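Local coordinates for pectate lyase 1 (Juniperus ashei, PDB 1PXZ), which cleaves polygalacturonate by beta-elimination with low, calcium-dependent pectate lyase activity and is the major allergen of mountain cedar pollen, at residues 155-166 and 179-190; 200-211 and 231-239. All coordinates share one frame; numbering follows the deposited sequence.

How the contacts relate
Both contacts join neighbouring coils of one right-handed parallel beta-helix, with centres about 13 Å apart. Contact 1 (155-166 with 179-190) is buried near the middle of the chain, whereas contact 2 (200-211 with 231-239) has its centre about 14 Å from the chain centre and is partly exposed. They meet at the turn 179-181, where Gly181 N probably donates to Asp210 OD1 at 3.0 Å, and Leu180 packs on the poorly ordered Tyr207. The side chain of Asp177, a calcium ligand by similarity, is about 3 Å from those of Thr179 and His203, and the side chain of Arg229, the predicted active-site residue, is about 4 Å from that of Arg232.

Contact 1 (155-166 and 179-190); sequences MRNVTNAWIDHN and TLGSTGITISNN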
loop_
_atom_site.group_PDB
_atom_site.type_symbol
_atom_site.label_atom_id
_atom_site.label_comp_id
_atom_site.label_asym_id
_atom_site.label_seq_id
_atom_site.Cartn_x
_atom_site.Cartn_y
_atom_site.Cartn_z
ATOM N N MET A 155 -5.950 6.669 -0.780
ATOM C CA MET A 155 -5.134 7.887 -0.779
ATOM C C MET A 155 -5.541 8.776 -1.953
ATOM O O MET A 155 -5.540 8.302 -3.095
ATOM C CB MET A 155 -3.637 7.579 -0.849
ATOM C CG MET A 155 -3.085 6.951 0.435
ATOM S SD MET A 155 -1.420 6.268 0.152
ATOM C CE MET A 155 -1.965 4.693 -0.531
ATOM N N ARG A 156 -5.901 10.025 -1.655
ATOM C CA ARG A 156 -6.282 10.996 -2.676
ATOM C C ARG A 156 -5.403 12.229 -2.507
ATOM O O ARG A 156 -5.434 12.850 -1.439
ATOM C CB ARG A 156 -7.752 11.365 -2.556
ATOM C CG ARG A 156 -8.284 12.300 -3.616
ATOM C CD ARG A 156 -9.758 12.587 -3.389
ATOM N NE ARG A 156 -10.153 13.965 -3.242
ATOM C CZ ARG A 156 -9.533 15.105 -3.038
ATOM N NH1 ARG A 156 -8.216 15.208 -2.911
ATOM N NH2 ARG A 156 -10.248 16.229 -2.947
ATOM N N ASN A 157 -4.614 12.559 -3.522
ATOM C CA ASN A 157 -3.753 13.730 -3.379
ATOM C C ASN A 157 -2.847 13.631 -2.160
ATOM O O ASN A 157 -2.747 14.587 -1.396
ATOM C CB ASN A 157 -4.628 14.984 -3.245
ATOM C CG ASN A 157 -4.022 16.131 -4.040
ATOM O OD1 ASN A 157 -4.755 16.927 -4.607
ATOM N ND2 ASN A 157 -2.695 16.171 -4.071
ATOM N N VAL A 158 -2.196 12.482 -1.994
ATOM C CA VAL A 158 -1.262 12.241 -0.900
ATOM C C VAL A 158 0.186 12.200 -1.347
ATOM O O VAL A 158 0.506 11.624 -2.397
ATOM C CB VAL A 158 -1.604 10.881 -0.227
ATOM C CG1 VAL A 158 -0.543 10.528 0.796
ATOM C CG2 VAL A 158 -2.992 10.968 0.384
ATOM N N THR A 159 1.120 12.787 -0.590
ATOM C CA THR A 159 2.527 12.598 -0.976
ATOM C C THR A 159 3.323 12.130 0.228
ATOM O O THR A 159 3.032 12.451 1.392
ATOM C CB THR A 159 3.178 13.863 -1.571
ATOM O OG1 THR A 159 3.276 14.847 -0.529
ATOM C CG2 THR A 159 2.334 14.485 -2.669
ATOM N N ASN A 160 4.344 11.327 -0.036
ATOM C CA ASN A 160 5.228 10.879 1.034
ATOM C C ASN A 160 4.427 9.999 1.983
ATOM O O ASN A 160 4.123 10.403 3.098
ATOM C CB ASN A 160 5.838 12.065 1.793
ATOM C CG ASN A 160 6.826 12.804 0.907
ATOM O OD1 ASN A 160 7.589 12.157 0.189
ATOM N ND2 ASN A 160 6.807 14.123 0.953
ATOM N N ALA A 161 4.085 8.799 1.529
ATOM C CA ALA A 161 3.363 7.894 2.422
ATOM C C ALA A 161 3.968 6.501 2.328
ATOM O O ALA A 161 4.538 6.152 1.285
ATOM C CB ALA A 161 1.878 7.869 2.083
ATOM N N TRP A 162 3.862 5.734 3.405
ATOM C CA TRP A 162 4.522 4.432 3.475
ATOM C C TRP A 162 3.527 3.446 4.093
ATOM O O TRP A 162 3.129 3.663 5.235
ATOM C CB TRP A 162 5.790 4.550 4.296
ATOM C CG TRP A 162 6.669 3.347 4.387
ATOM C CD1 TRP A 162 6.709 2.262 3.539
ATOM C CD2 TRP A 162 7.652 3.111 5.395
ATOM N NE1 TRP A 162 7.670 1.373 3.987
ATOM C CE2 TRP A 162 8.258 1.873 5.124
ATOM C CE3 TRP A 162 8.061 3.856 6.519
ATOM C CZ2 TRP A 162 9.266 1.351 5.934
ATOM C CZ3 TRP A 162 9.068 3.325 7.317
ATOM C CH2 TRP A 162 9.658 2.095 7.030
ATOM N N ILE A 163 3.172 2.442 3.313
ATOM C CA ILE A 163 2.263 1.388 3.807
ATOM C C ILE A 163 3.083 0.120 3.988
ATOM O O ILE A 163 3.490 -0.456 2.972
ATOM C CB ILE A 163 1.112 1.245 2.815
ATOM C CG1 ILE A 163 0.331 2.575 2.661
ATOM C CG2 ILE A 163 0.165 0.100 3.157
ATOM C CD1 ILE A 163 -0.551 2.466 1.427
ATOM N N ASP A 164 3.335 -0.299 5.230
ATOM C CA ASP A 164 4.359 -1.299 5.502
ATOM C C ASP A 164 3.934 -2.359 6.506
ATOM O O ASP A 164 3.410 -2.010 7.573
ATOM C CB ASP A 164 5.597 -0.570 6.059
ATOM C CG ASP A 164 6.797 -1.449 6.289
ATOM O OD1 ASP A 164 7.398 -1.997 5.331
ATOM O OD2 ASP A 164 7.150 -1.601 7.474
ATOM N N HIS A 165 4.197 -3.624 6.169
ATOM C CA HIS A 165 3.923 -4.731 7.075
ATOM C C HIS A 165 2.472 -4.776 7.539
ATOM O O HIS A 165 2.231 -5.140 8.699
ATOM C CB HIS A 165 4.861 -4.631 8.292
ATOM C CG HIS A 165 6.194 -5.315 8.093
ATOM N ND1 HIS A 165 6.324 -6.674 7.956
ATOM C CD2 HIS A 165 7.452 -4.828 8.003
ATOM C CE1 HIS A 165 7.602 -7.003 7.797
ATOM N NE2 HIS A 165 8.325 -5.887 7.820
ATOM N N ASN A 166 1.507 -4.461 6.688
ATOM C CA ASN A 166 0.109 -4.714 7.054
ATOM C C ASN A 166 -0.380 -6.031 6.498
ATOM O O ASN A 166 0.143 -6.503 5.496
ATOM C CB ASN A 166 -0.778 -3.593 6.514
ATOM C CG ASN A 166 -0.235 -2.278 7.072
ATOM O OD1 ASN A 166 -0.367 -2.057 8.276
ATOM N ND2 ASN A 166 0.374 -1.471 6.233
ATOM N N THR A 179 -4.902 7.585 -5.867
ATOM C CA THR A 179 -5.469 8.402 -6.911
ATOM C C THR A 179 -5.157 9.889 -6.757
ATOM O O THR A 179 -4.646 10.344 -5.738
ATOM C CB THR A 179 -7.018 8.336 -6.925
ATOM O OG1 THR A 179 -7.486 8.875 -5.678
ATOM C CG2 THR A 179 -7.556 6.925 -7.007
ATOM N N LEU A 180 -5.527 10.616 -7.809
ATOM C CA LEU A 180 -5.533 12.059 -7.851
ATOM C C LEU A 180 -4.212 12.706 -7.483
ATOM O O LEU A 180 -4.158 13.470 -6.514
ATOM C CB LEU A 180 -6.595 12.639 -6.883
ATOM C CG LEU A 180 -6.842 14.142 -7.065
ATOM C CD1 LEU A 180 -7.383 14.406 -8.466
ATOM C CD2 LEU A 180 -7.789 14.708 -6.014
ATOM N N GLY A 181 -3.149 12.450 -8.239
ATOM C CA GLY A 181 -1.931 13.192 -7.971
ATOM C C GLY A 181 -1.125 12.712 -6.792
ATOM O O GLY A 181 -0.223 13.391 -6.305
ATOM N N SER A 182 -1.421 11.510 -6.298
ATOM C CA SER A 182 -0.605 10.967 -5.214
ATOM C C SER A 182 0.750 10.542 -5.746
ATOM O O SER A 182 0.845 10.056 -6.875
ATOM C CB SER A 182 -1.287 9.757 -4.556
ATOM O OG SER A 182 -2.539 10.178 -4.008
ATOM N N THR A 183 1.779 10.727 -4.925
ATOM C CA THR A 183 3.092 10.305 -5.428
ATOM C C THR A 183 4.043 10.223 -4.253
ATOM O O THR A 183 3.683 10.645 -3.139
ATOM C CB THR A 183 3.541 11.270 -6.540
ATOM O OG1 THR A 183 4.696 10.729 -7.194
ATOM C CG2 THR A 183 3.921 12.621 -5.951
ATOM N N GLY A 184 5.216 9.650 -4.458
ATOM C CA GLY A 184 6.206 9.521 -3.396
ATOM C C GLY A 184 5.707 8.509 -2.368
ATOM O O GLY A 184 5.653 8.832 -1.191
ATOM N N ILE A 185 5.352 7.320 -2.861
ATOM C CA ILE A 185 4.757 6.297 -1.992
ATOM C C ILE A 185 5.467 4.972 -2.107
ATOM O O ILE A 185 5.837 4.506 -3.177
ATOM C CB ILE A 185 3.268 6.158 -2.367
ATOM C CG1 ILE A 185 2.529 7.464 -1.976
ATOM C CG2 ILE A 185 2.584 4.947 -1.772
ATOM C CD1 ILE A 185 1.220 7.586 -2.720
ATOM N N THR A 186 5.666 4.329 -0.954
ATOM C CA THR A 186 6.198 2.976 -0.948
ATOM C C THR A 186 5.163 2.068 -0.298
ATOM O O THR A 186 4.606 2.419 0.738
ATOM C CB THR A 186 7.525 2.890 -0.176
ATOM O OG1 THR A 186 8.546 3.533 -0.965
ATOM C CG2 THR A 186 8.017 1.470 0.072
ATOM N N ILE A 187 4.952 0.932 -0.932
ATOM C CA ILE A 187 4.036 -0.080 -0.383
ATOM C C ILE A 187 4.874 -1.323 -0.201
ATOM O O ILE A 187 5.246 -1.960 -1.197
ATOM C CB ILE A 187 2.874 -0.261 -1.355
ATOM C CG1 ILE A 187 2.014 1.014 -1.473
ATOM C CG2 ILE A 187 2.037 -1.487 -1.020
ATOM C CD1 ILE A 187 1.155 1.052 -2.727
ATOM N N SER A 188 5.186 -1.672 1.041
ATOM C CA SER A 188 6.224 -2.679 1.256
ATOM C C SER A 188 5.879 -3.683 2.351
ATOM O O SER A 188 5.180 -3.310 3.297
ATOM C CB SER A 188 7.551 -1.983 1.638
ATOM O OG SER A 188 7.381 -1.129 2.765
ATOM N N ASN A 189 6.383 -4.914 2.231
ATOM C CA ASN A 189 6.304 -5.885 3.313
ATOM C C ASN A 189 4.859 -6.202 3.702
ATOM O O ASN A 189 4.687 -6.693 4.820
ATOM C CB ASN A 189 7.020 -5.363 4.573
ATOM C CG ASN A 189 8.525 -5.247 4.408
ATOM O OD1 ASN A 189 9.173 -6.214 4.008
ATOM N ND2 ASN A 189 9.087 -4.073 4.737
ATOM N N ASN A 190 3.872 -5.942 2.868
ATOM C CA ASN A 190 2.492 -6.262 3.223
ATOM C C ASN A 190 2.098 -7.680 2.808
ATOM O O ASN A 190 2.734 -8.232 1.916
ATOM C CB ASN A 190 1.535 -5.322 2.499
ATOM C CG ASN A 190 1.845 -3.864 2.822
ATOM O OD1 ASN A 190 2.339 -3.118 1.967
ATOM N ND2 ASN A 190 1.537 -3.492 4.053
#
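His165 lays one face of its imidazole over Asn189, whose CB stands 3.4 Å from the ring centroid and almost on the ring normal, a CH-pi contact. Both ring nitrogens are engaged elsewhere, ND1 with Gly343 and NE2 with Asp5, which fixes the rotation of the ring. Beside it, Asp164 OD1 takes two bonds: Asn189 ND2 reaches its syn lone pair at 2.7 Å, nearly straight at 170°, while Ser188 OG donates from the anti side. OD2 of the same carboxylate is held by His119. The serine hydroxyl, donating to the carboxylate, accepts in turn from Trp162 NE1 at 2.8 Å, near the indole plane. With CG anti to the backbone N (chi1 -175°), the indole runs alongside Thr186, whose CG2 lies 3.8 Å from Trp162 CD1.

These are successive coils of a parallel beta-helix: the axes of the short segments 161-164 and 185-188 approach to 4.8 Å, parallel and in register, so like positions stack. On the inward face Ala161 sits over Ile185, and Ile163 over Ile187, the two isoleucines side by side and pointing the same way, while the SD of Met155 meets Ile185 CD1.

In the loops before the corners at Asn160 and Gly184 the register slips by one residue, and Ser182 OG bridges them. It accepts from Val158 N in an almost linear bond (176°) and donates to Thr179 O at 2.7 Å; Asn157 N comes to that same carbonyl from its opposite face. Farther out, Leu180 CD2 lies over one face of the Arg156 guanidinium, 3.2 Å from NH1.

Contact 2 (200-211 and 231-239); sequences LLGHDDTYDDDK and PRARYGLVH
Leu201 CD1 touches both Pro231 CB and Val238 CG2, the latter 3.5 Å away, the side chain being turned inward with CG anti to its carbonyl carbon (chi1 -49°). This is the tight side of the contact, where strands 200-201 and 232-234 pair in parallel as neighbouring coils of the beta-helix. Leu201 N donates to Arg232 O at 2.8 Å. On the other face of the pair, Leu200 CD1 rests 3.5 Å from Arg232 CD.

The loose side is built round Tyr235, which reaches across the loop 202-207 and the 3-10 turn that follows it; residues 231-237 fall within an IgE-binding region. Asp208 CA sits over the middle of one ring face, 3.6 Å from the centroid. The tyrosine OH is modelled as donating to Asp205 O at a doubtfully short 2.5 Å, from above the carbonyl plane, while Asp204 O lies at the ring edge. Lys211 runs across another part of the ring, its CG 3.8 Å from Tyr235 CD1. Since 204-207 is poorly ordered and largely exposed, the CH-pi contact with Asp208 CA is the more certain detail.

Between the two sides extends Arg234. Its NH1 donates in the guanidinium plane to Gly202 O at 2.9 Å, and His203 O lies over one face. Water 1 links Gly202 O with Arg232 NH1, whose protein partner is Ser256. Near Arg229, the predicted active-site residue, the carbonyls of Gly202 and His203 therefore probably ease the closeness of two cationic groups, Arg232 NH1 lying over the opposite face of the Arg234 guanidinium.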
loop_
_atom_site.group_PDB
_atom_site.type_symbol
_atom_site.label_atom_id
_atom_site.label_comp_id
_atom_site.label_asym_id
_atom_site.label_seq_id
_atom_site.Cartn_x
_atom_site.Cartn_y
_atom_site.Cartn_z
ATOM N N LEU A 200 -5.028 -0.450 -6.917
ATOM C CA LEU A 200 -5.310 0.482 -7.995
ATOM C C LEU A 200 -4.361 1.668 -7.846
ATOM O O LEU A 200 -4.436 2.381 -6.839
ATOM C CB LEU A 200 -6.755 0.946 -7.941
ATOM C CG LEU A 200 -7.451 1.277 -9.253
ATOM C CD1 LEU A 200 -7.216 0.179 -10.286
ATOM C CD2 LEU A 200 -8.941 1.487 -9.026
ATOM N N LEU A 201 -3.457 1.862 -8.795
ATOM C CA LEU A 201 -2.586 3.041 -8.756
ATOM C C LEU A 201 -2.967 3.931 -9.949
ATOM O O LEU A 201 -2.525 3.702 -11.079
ATOM C CB LEU A 201 -1.123 2.642 -8.792
ATOM C CG LEU A 201 -0.621 1.566 -7.834
ATOM C CD1 LEU A 201 0.835 1.193 -8.091
ATOM C CD2 LEU A 201 -0.775 2.021 -6.384
ATOM N N GLY A 202 -3.803 4.941 -9.736
ATOM C CA GLY A 202 -4.370 5.785 -10.785
ATOM C C GLY A 202 -5.778 5.299 -11.120
ATOM O O GLY A 202 -5.944 4.153 -11.549
ATOM N N HIS A 203 -6.792 6.125 -10.936
ATOM C CA HIS A 203 -8.191 5.768 -10.972
ATOM C C HIS A 203 -8.902 5.934 -12.300
ATOM O O HIS A 203 -9.762 5.105 -12.633
ATOM C CB HIS A 203 -8.981 6.635 -9.963
ATOM C CG HIS A 203 -10.062 5.840 -9.289
ATOM N ND1 HIS A 203 -9.911 5.299 -8.032
ATOM C CD2 HIS A 203 -11.303 5.490 -9.702
ATOM C CE1 HIS A 203 -11.014 4.651 -7.696
ATOM N NE2 HIS A 203 -11.879 4.751 -8.694
ATOM N N ASP A 204 -8.632 6.973 -13.086
ATOM C CA ASP A 204 -9.377 7.025 -14.352
ATOM C C ASP A 204 -8.445 7.251 -15.546
ATOM O O ASP A 204 -7.333 7.755 -15.383
ATOM C CB ASP A 204 -10.474 8.086 -14.315
ATOM C CG ASP A 204 -10.265 9.190 -13.303
ATOM O OD1 ASP A 204 -9.142 9.728 -13.220
ATOM O OD2 ASP A 204 -11.236 9.527 -12.592
ATOM N N ASP A 205 -8.921 6.871 -16.731
ATOM C CA ASP A 205 -8.198 7.070 -17.980
ATOM C C ASP A 205 -8.297 8.539 -18.397
ATOM O O ASP A 205 -7.653 8.982 -19.343
ATOM C CB ASP A 205 -8.710 6.189 -19.113
ATOM C CG ASP A 205 -10.203 6.226 -19.333
ATOM O OD1 ASP A 205 -10.802 7.317 -19.241
ATOM O OD2 ASP A 205 -10.777 5.147 -19.605
ATOM N N THR A 206 -9.122 9.263 -17.658
ATOM C CA THR A 206 -9.306 10.694 -17.849
ATOM C C THR A 206 -8.236 11.504 -17.133
ATOM O O THR A 206 -7.778 12.542 -17.629
ATOM C CB THR A 206 -10.714 11.068 -17.346
ATOM O OG1 THR A 206 -10.657 11.506 -15.987
ATOM C CG2 THR A 206 -11.595 9.825 -17.367
ATOM N N TYR A 207 -7.804 11.055 -15.948
ATOM C CA TYR A 207 -6.897 11.875 -15.153
ATOM C C TYR A 207 -5.430 11.737 -15.526
ATOM O O TYR A 207 -4.654 11.059 -14.837
ATOM C CB TYR A 207 -7.061 11.537 -13.659
ATOM C CG TYR A 207 -6.508 12.643 -12.785
ATOM C CD1 TYR A 207 -7.247 13.796 -12.550
ATOM C CD2 TYR A 207 -5.255 12.525 -12.200
ATOM C CE1 TYR A 207 -6.739 14.805 -11.752
ATOM C CE2 TYR A 207 -4.741 13.532 -11.404
ATOM C CZ TYR A 207 -5.488 14.671 -11.187
ATOM O OH TYR A 207 -4.980 15.677 -10.394
ATOM N N ASP A 208 -5.004 12.391 -16.606
ATOM C CA ASP A 208 -3.598 12.266 -17.010
ATOM C C ASP A 208 -2.662 12.998 -16.071
ATOM O O ASP A 208 -1.428 12.966 -16.195
ATOM C CB ASP A 208 -3.450 12.758 -18.455
ATOM C CG ASP A 208 -4.580 13.714 -18.804
ATOM O OD1 ASP A 208 -5.748 13.269 -18.823
ATOM O OD2 ASP A 208 -4.282 14.902 -19.047
ATOM N N ASP A 209 -3.184 13.690 -15.050
ATOM C CA ASP A 209 -2.198 14.312 -14.142
ATOM C C ASP A 209 -1.520 13.267 -13.264
ATOM O O ASP A 209 -0.542 13.520 -12.555
ATOM C CB ASP A 209 -2.871 15.425 -13.342
ATOM C CG ASP A 209 -2.924 16.714 -14.151
ATOM O OD1 ASP A 209 -2.334 16.747 -15.255
ATOM O OD2 ASP A 209 -3.555 17.686 -13.685
ATOM N N ASP A 210 -2.004 12.025 -13.314
ATOM C CA ASP A 210 -1.312 10.917 -12.672
ATOM C C ASP A 210 -0.015 10.574 -13.393
ATOM O O ASP A 210 0.717 9.695 -12.929
ATOM C CB ASP A 210 -2.226 9.688 -12.615
ATOM C CG ASP A 210 -3.254 9.832 -11.502
ATOM O OD1 ASP A 210 -2.971 10.597 -10.546
ATOM O OD2 ASP A 210 -4.310 9.174 -11.628
ATOM N N LYS A 211 0.299 11.240 -14.511
ATOM C CA LYS A 211 1.583 10.991 -15.167
ATOM C C LYS A 211 2.780 11.244 -14.253
ATOM O O LYS A 211 3.844 10.659 -14.495
ATOM C CB LYS A 211 1.730 11.823 -16.455
ATOM C CG LYS A 211 0.930 11.188 -17.595
ATOM C CD LYS A 211 1.081 11.957 -18.897
ATOM C CE LYS A 211 -0.214 11.959 -19.691
ATOM N NZ LYS A 211 0.025 11.680 -21.136
ATOM N N PRO A 231 0.294 -4.602 -9.113
ATOM C CA PRO A 231 -0.786 -3.630 -9.175
ATOM C C PRO A 231 -1.487 -3.560 -10.520
ATOM O O PRO A 231 -1.028 -4.130 -11.502
ATOM C CB PRO A 231 -0.002 -2.312 -8.992
ATOM C CG PRO A 231 1.238 -2.572 -9.788
ATOM C CD PRO A 231 1.584 -4.022 -9.564
ATOM N N ARG A 232 -2.589 -2.816 -10.549
ATOM C CA ARG A 232 -3.142 -2.276 -11.790
ATOM C C ARG A 232 -2.798 -0.777 -11.788
ATOM O O ARG A 232 -3.234 -0.057 -10.888
ATOM C CB ARG A 232 -4.641 -2.481 -11.959
ATOM C CG ARG A 232 -5.169 -2.037 -13.333
ATOM C CD ARG A 232 -6.608 -1.568 -13.229
ATOM N NE ARG A 232 -7.271 -1.482 -14.525
ATOM C CZ ARG A 232 -7.104 -0.492 -15.398
ATOM N NH1 ARG A 232 -6.293 0.529 -15.140
ATOM N NH2 ARG A 232 -7.747 -0.491 -16.560
ATOM N N ALA A 233 -2.034 -0.335 -12.780
ATOM C CA ALA A 233 -1.563 1.046 -12.849
ATOM C C ALA A 233 -2.071 1.823 -14.061
ATOM O O ALA A 233 -2.360 1.232 -15.100
ATOM C CB ALA A 233 -0.037 0.994 -12.907
ATOM N N ARG A 234 -2.155 3.140 -13.962
ATOM C CA ARG A 234 -2.447 4.039 -15.070
ATOM C C ARG A 234 -1.501 5.245 -15.079
ATOM O O ARG A 234 -1.238 5.765 -13.993
ATOM C CB ARG A 234 -3.839 4.642 -14.990
ATOM C CG ARG A 234 -5.036 3.745 -15.156
ATOM C CD ARG A 234 -6.313 4.595 -15.210
ATOM N NE ARG A 234 -7.454 3.747 -15.519
ATOM C CZ ARG A 234 -8.147 3.015 -14.661
ATOM N NH1 ARG A 234 -7.853 2.988 -13.372
ATOM N NH2 ARG A 234 -9.168 2.289 -15.105
ATOM N N TYR A 235 -1.050 5.686 -16.245
ATOM C CA TYR A 235 -0.310 6.928 -16.433
ATOM C C TYR A 235 1.048 7.038 -15.780
ATOM O O TYR A 235 2.020 7.488 -16.406
ATOM C CB TYR A 235 -1.162 8.094 -15.862
ATOM C CG TYR A 235 -2.287 8.421 -16.820
ATOM C CD1 TYR A 235 -1.942 8.801 -18.112
ATOM C CD2 TYR A 235 -3.625 8.346 -16.480
ATOM C CE1 TYR A 235 -2.909 9.109 -19.045
ATOM C CE2 TYR A 235 -4.608 8.657 -17.417
ATOM C CZ TYR A 235 -4.238 9.035 -18.692
ATOM O OH TYR A 235 -5.173 9.355 -19.651
ATOM N N GLY A 236 1.234 6.712 -14.501
ATOM C CA GLY A 236 2.523 7.033 -13.892
ATOM C C GLY A 236 3.560 5.940 -13.956
ATOM O O GLY A 236 3.635 5.137 -14.885
ATOM N N LEU A 237 4.399 5.864 -12.932
ATOM C CA LEU A 237 5.525 4.938 -12.893
ATOM C C LEU A 237 5.435 4.043 -11.674
ATOM O O LEU A 237 5.274 4.580 -10.568
ATOM C CB LEU A 237 6.816 5.766 -12.803
ATOM C CG LEU A 237 8.152 5.120 -12.484
ATOM C CD1 LEU A 237 8.528 4.111 -13.553
ATOM C CD2 LEU A 237 9.236 6.188 -12.373
ATOM N N VAL A 238 5.538 2.730 -11.869
ATOM C CA VAL A 238 5.537 1.857 -10.697
ATOM C C VAL A 238 6.730 0.906 -10.762
ATOM O O VAL A 238 6.865 0.208 -11.768
ATOM C CB VAL A 238 4.270 0.994 -10.569
ATOM C CG1 VAL A 238 4.267 0.353 -9.177
ATOM C CG2 VAL A 238 3.006 1.787 -10.800
ATOM N N HIS A 239 7.532 0.883 -9.718
ATOM C CA HIS A 239 8.615 -0.078 -9.574
ATOM C C HIS A 239 8.130 -1.264 -8.735
ATOM O O HIS A 239 7.835 -1.091 -7.552
ATOM C CB HIS A 239 9.847 0.588 -8.956
ATOM C CG HIS A 239 11.059 -0.275 -8.866
ATOM N ND1 HIS A 239 11.968 -0.207 -7.844
ATOM C CD2 HIS A 239 11.483 -1.253 -9.723
ATOM C CE1 HIS A 239 12.926 -1.102 -8.040
ATOM N NE2 HIS A 239 12.659 -1.748 -9.179
HETATM O O HOH W 1 -4.981 1.573 -12.441
HETATM O O HOH W 2 4.533 8.632 -16.712
#